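Local atomic coordinates of Endoglucanase(Endo-1,4-beta-glucanase)protein (Pseudomonas stutzeri, PDB entry 6R2J), a protein that probably hydrolyses beta-1,4-glycosidic bonds of cellulose as a family 5 endoglucanase, and holds cellobiose in this crystal. Residues M266-C277 / L309-A320. Residues are numbered along the deposited sequence; the frame is centred on the assembly and turned at random.
Sequences MDNLLAYLNDNC and LMRKHLANDCTA
From D267 facing L309, through L270 beside H313, to C277 facing C318, 266-277 and 309-320 run the same way, helix against a chain that leaves its own helix and continues largely as loop. H313 carries the middle. L270 CB lies over one face of its imidazole, 3.7 Å from the centroid in a CH-pi contact, while K312 CG covers the opposite face. At the ring edge NE2 of H313 donates to OD1 of D267 (2.7 Å), arriving from above a carboxylate plane turned 66° from the ring. The same oxygen takes a salt bridge from K312 NZ at 2.8 Å, on its syn side and from the other face of the carboxylate; bends at chi3 and chi4 curl the lysine chain back to it. With an alanine in place of H313, D267 would probably keep the lysine but lose its second donor, and L270 would be left without its flat partner. In this TIM barrel the contact lays the chain after helix 305-311 along the outer helix 260-276, beside the neighbouring strands 14-18 and 280-285. N274 ND2 donates to the backbone O of H313 (2.8 Å, 163° at the hydrogen), and N274 OD1 accepts from H14 on strand 14-18. C277, with positive phi, completes a Schellman motif after the helix, and its SG forms a disulfide (chi3 -89°) with SG of C318, whose backbone N closes the Asx turn of N316 by donating to its OD1.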
# COMPACT_ATOMS: atom_id res chain seq x y z
N MET A 266 -14.93 10.48 0.82
CA MET A 266 -14.47 9.25 0.19
C MET A 266 -15.12 9.07 -1.17
O MET A 266 -14.43 8.75 -2.14
CB MET A 266 -14.79 8.06 1.06
CG MET A 266 -14.38 6.74 0.51
SD MET A 266 -14.49 5.40 1.74
CE MET A 266 -14.44 3.91 0.71
N ASP A 267 -16.44 9.25 -1.24
CA ASP A 267 -17.13 9.17 -2.52
C ASP A 267 -16.51 10.11 -3.57
O ASP A 267 -16.24 9.71 -4.71
CB ASP A 267 -18.60 9.53 -2.30
CG ASP A 267 -19.54 8.70 -3.18
OD1 ASP A 267 -19.57 7.43 -3.01
OD2 ASP A 267 -20.25 9.32 -4.01
N ASN A 268 -16.24 11.35 -3.19
CA ASN A 268 -15.69 12.27 -4.18
C ASN A 268 -14.25 11.94 -4.51
O ASN A 268 -13.81 12.14 -5.65
CB ASN A 268 -15.81 13.68 -3.65
CG ASN A 268 -17.22 14.13 -3.54
OD1 ASN A 268 -18.06 13.77 -4.37
ND2 ASN A 268 -17.51 14.93 -2.52
N LEU A 269 -13.48 11.46 -3.53
CA LEU A 269 -12.11 11.03 -3.82
C LEU A 269 -12.10 9.88 -4.83
O LEU A 269 -11.43 9.96 -5.86
CB LEU A 269 -11.39 10.64 -2.53
CG LEU A 269 -10.05 9.97 -2.75
CD1 LEU A 269 -8.99 10.92 -3.32
CD2 LEU A 269 -9.58 9.30 -1.44
N LEU A 270 -12.81 8.80 -4.54
CA LEU A 270 -12.82 7.66 -5.46
C LEU A 270 -13.29 8.06 -6.86
O LEU A 270 -12.78 7.55 -7.86
CB LEU A 270 -13.67 6.52 -4.87
CG LEU A 270 -13.04 5.79 -3.67
CD1 LEU A 270 -13.96 4.64 -3.18
CD2 LEU A 270 -11.67 5.23 -3.95
N ALA A 271 -14.27 8.98 -6.95
CA ALA A 271 -14.74 9.44 -8.24
C ALA A 271 -13.62 10.12 -9.01
O ALA A 271 -13.41 9.85 -10.20
CB ALA A 271 -15.92 10.40 -8.04
N TYR A 272 -12.87 11.00 -8.32
CA TYR A 272 -11.72 11.68 -8.90
C TYR A 272 -10.64 10.69 -9.31
O TYR A 272 -10.02 10.83 -10.37
CB TYR A 272 -11.17 12.65 -7.86
CG TYR A 272 -9.89 13.34 -8.26
CD1 TYR A 272 -9.84 14.13 -9.41
CD2 TYR A 272 -8.74 13.24 -7.47
CE1 TYR A 272 -8.68 14.78 -9.78
CE2 TYR A 272 -7.56 13.90 -7.83
CZ TYR A 272 -7.54 14.67 -8.99
OH TYR A 272 -6.39 15.33 -9.35
N LEU A 273 -10.37 9.70 -8.47
CA LEU A 273 -9.39 8.69 -8.84
C LEU A 273 -9.79 7.96 -10.11
O LEU A 273 -8.95 7.76 -11.00
CB LEU A 273 -9.24 7.73 -7.67
CG LEU A 273 -8.63 8.42 -6.47
CD1 LEU A 273 -8.28 7.34 -5.46
CD2 LEU A 273 -7.40 9.24 -6.83
N ASN A 274 -11.06 7.58 -10.23
CA ASN A 274 -11.52 6.91 -11.44
C ASN A 274 -11.32 7.79 -12.66
O ASN A 274 -10.90 7.30 -13.71
CB ASN A 274 -13.00 6.54 -11.33
CG ASN A 274 -13.22 5.14 -10.79
OD1 ASN A 274 -12.28 4.39 -10.59
ND2 ASN A 274 -14.47 4.78 -10.55
N ASP A 275 -11.62 9.10 -12.54
CA ASP A 275 -11.49 9.99 -13.69
C ASP A 275 -10.06 10.01 -14.22
O ASP A 275 -9.83 10.35 -15.40
CB ASP A 275 -11.90 11.41 -13.28
CG ASP A 275 -13.34 11.50 -12.89
OD1 ASP A 275 -14.15 10.64 -13.34
OD2 ASP A 275 -13.66 12.46 -12.13
N ASN A 276 -9.08 9.68 -13.37
CA ASN A 276 -7.67 9.63 -13.73
C ASN A 276 -7.13 8.20 -13.86
O ASN A 276 -5.94 8.03 -14.18
CB ASN A 276 -6.83 10.38 -12.71
CG ASN A 276 -7.09 11.85 -12.74
OD1 ASN A 276 -6.46 12.58 -13.50
ND2 ASN A 276 -8.07 12.29 -11.93
N CYS A 277 -7.99 7.18 -13.71
CA CYS A 277 -7.61 5.74 -13.75
C CYS A 277 -6.47 5.46 -12.74
O CYS A 277 -5.55 4.73 -13.10
CB CYS A 277 -7.17 5.31 -15.14
SG CYS A 277 -8.45 5.40 -16.42
N LEU A 309 -19.99 2.02 0.34
CA LEU A 309 -19.63 3.24 -0.38
C LEU A 309 -18.67 2.95 -1.53
O LEU A 309 -18.70 3.64 -2.55
CB LEU A 309 -19.05 4.28 0.58
CG LEU A 309 -18.77 5.61 -0.10
CD1 LEU A 309 -19.53 6.80 0.44
CD2 LEU A 309 -17.27 5.86 0.00
N MET A 310 -17.80 1.94 -1.36
CA MET A 310 -16.83 1.62 -2.40
C MET A 310 -17.52 1.10 -3.65
O MET A 310 -17.06 1.35 -4.77
CB MET A 310 -15.86 0.55 -1.88
CG MET A 310 -14.71 1.03 -1.00
SD MET A 310 -13.47 -0.34 -0.82
CE MET A 310 -13.16 -0.70 -2.53
N ARG A 311 -18.61 0.36 -3.50
CA ARG A 311 -19.14 -0.42 -4.61
C ARG A 311 -19.51 0.44 -5.82
O ARG A 311 -19.34 -0.01 -6.97
CB ARG A 311 -20.30 -1.30 -4.15
CG ARG A 311 -19.84 -2.47 -3.32
CD ARG A 311 -20.86 -3.58 -3.32
NE ARG A 311 -22.10 -3.17 -2.64
CZ ARG A 311 -22.49 -3.63 -1.45
NH1 ARG A 311 -21.72 -4.50 -0.81
NH2 ARG A 311 -23.67 -3.25 -0.94
N LYS A 312 -20.03 1.66 -5.61
CA LYS A 312 -20.41 2.46 -6.77
C LYS A 312 -19.22 2.81 -7.64
O LYS A 312 -19.42 3.16 -8.82
CB LYS A 312 -21.17 3.73 -6.35
CG LYS A 312 -20.32 4.93 -6.00
CD LYS A 312 -21.16 6.18 -5.64
CE LYS A 312 -22.14 5.93 -4.45
NZ LYS A 312 -21.54 5.43 -3.14
N HIS A 313 -17.99 2.69 -7.11
CA HIS A 313 -16.78 3.17 -7.78
C HIS A 313 -15.91 2.10 -8.42
O HIS A 313 -14.94 2.45 -9.09
CB HIS A 313 -15.91 4.00 -6.81
CG HIS A 313 -16.66 5.11 -6.14
ND1 HIS A 313 -17.06 6.25 -6.80
CD2 HIS A 313 -17.08 5.25 -4.86
CE1 HIS A 313 -17.72 7.03 -5.96
NE2 HIS A 313 -17.74 6.45 -4.78
N LEU A 314 -16.23 0.81 -8.27
CA LEU A 314 -15.40 -0.26 -8.83
C LEU A 314 -15.38 -0.28 -10.36
O LEU A 314 -14.33 -0.49 -10.97
CB LEU A 314 -15.87 -1.60 -8.26
CG LEU A 314 -15.78 -1.61 -6.73
CD1 LEU A 314 -16.23 -2.97 -6.17
CD2 LEU A 314 -14.37 -1.27 -6.26
N ALA A 315 -16.51 -0.01 -11.01
CA ALA A 315 -16.56 -0.11 -12.46
C ALA A 315 -15.76 0.99 -13.13
O ALA A 315 -15.78 2.15 -12.71
CB ALA A 315 -18.01 0.01 -12.94
N ASN A 316 -15.06 0.63 -14.19
CA ASN A 316 -14.41 1.60 -15.05
C ASN A 316 -14.13 0.96 -16.41
O ASN A 316 -14.40 -0.22 -16.63
CB ASN A 316 -13.13 2.13 -14.39
CG ASN A 316 -12.05 1.08 -14.28
OD1 ASN A 316 -11.37 0.79 -15.25
ND2 ASN A 316 -11.92 0.50 -13.10
N ASP A 317 -13.65 1.78 -17.33
CA ASP A 317 -13.24 1.33 -18.66
C ASP A 317 -11.80 1.74 -18.93
O ASP A 317 -11.45 2.03 -20.08
CB ASP A 317 -14.18 1.87 -19.75
CG ASP A 317 -14.26 3.41 -19.74
OD1 ASP A 317 -13.41 4.06 -19.05
OD2 ASP A 317 -15.18 3.96 -20.40
N CYS A 318 -10.97 1.79 -17.89
CA CYS A 318 -9.56 2.11 -18.03
C CYS A 318 -8.84 0.89 -18.60
O CYS A 318 -9.13 -0.26 -18.24
CB CYS A 318 -8.97 2.37 -16.64
SG CYS A 318 -9.72 3.72 -15.77
N THR A 319 -7.85 1.15 -19.46
CA THR A 319 -6.96 0.11 -19.94
C THR A 319 -5.52 0.26 -19.47
O THR A 319 -4.75 -0.71 -19.53
CB THR A 319 -7.01 0.02 -21.48
OG1 THR A 319 -7.02 1.33 -22.06
CG2 THR A 319 -8.26 -0.70 -21.94
N ALA A 320 -5.14 1.42 -18.94
CA ALA A 320 -3.82 1.60 -18.37
C ALA A 320 -3.91 2.35 -17.04
O ALA A 320 -4.82 3.14 -16.80
CB ALA A 320 -2.89 2.37 -19.33
O HOH W 1 -12.91 1.74 -10.66
O HOH W 2 -16.88 6.58 -9.62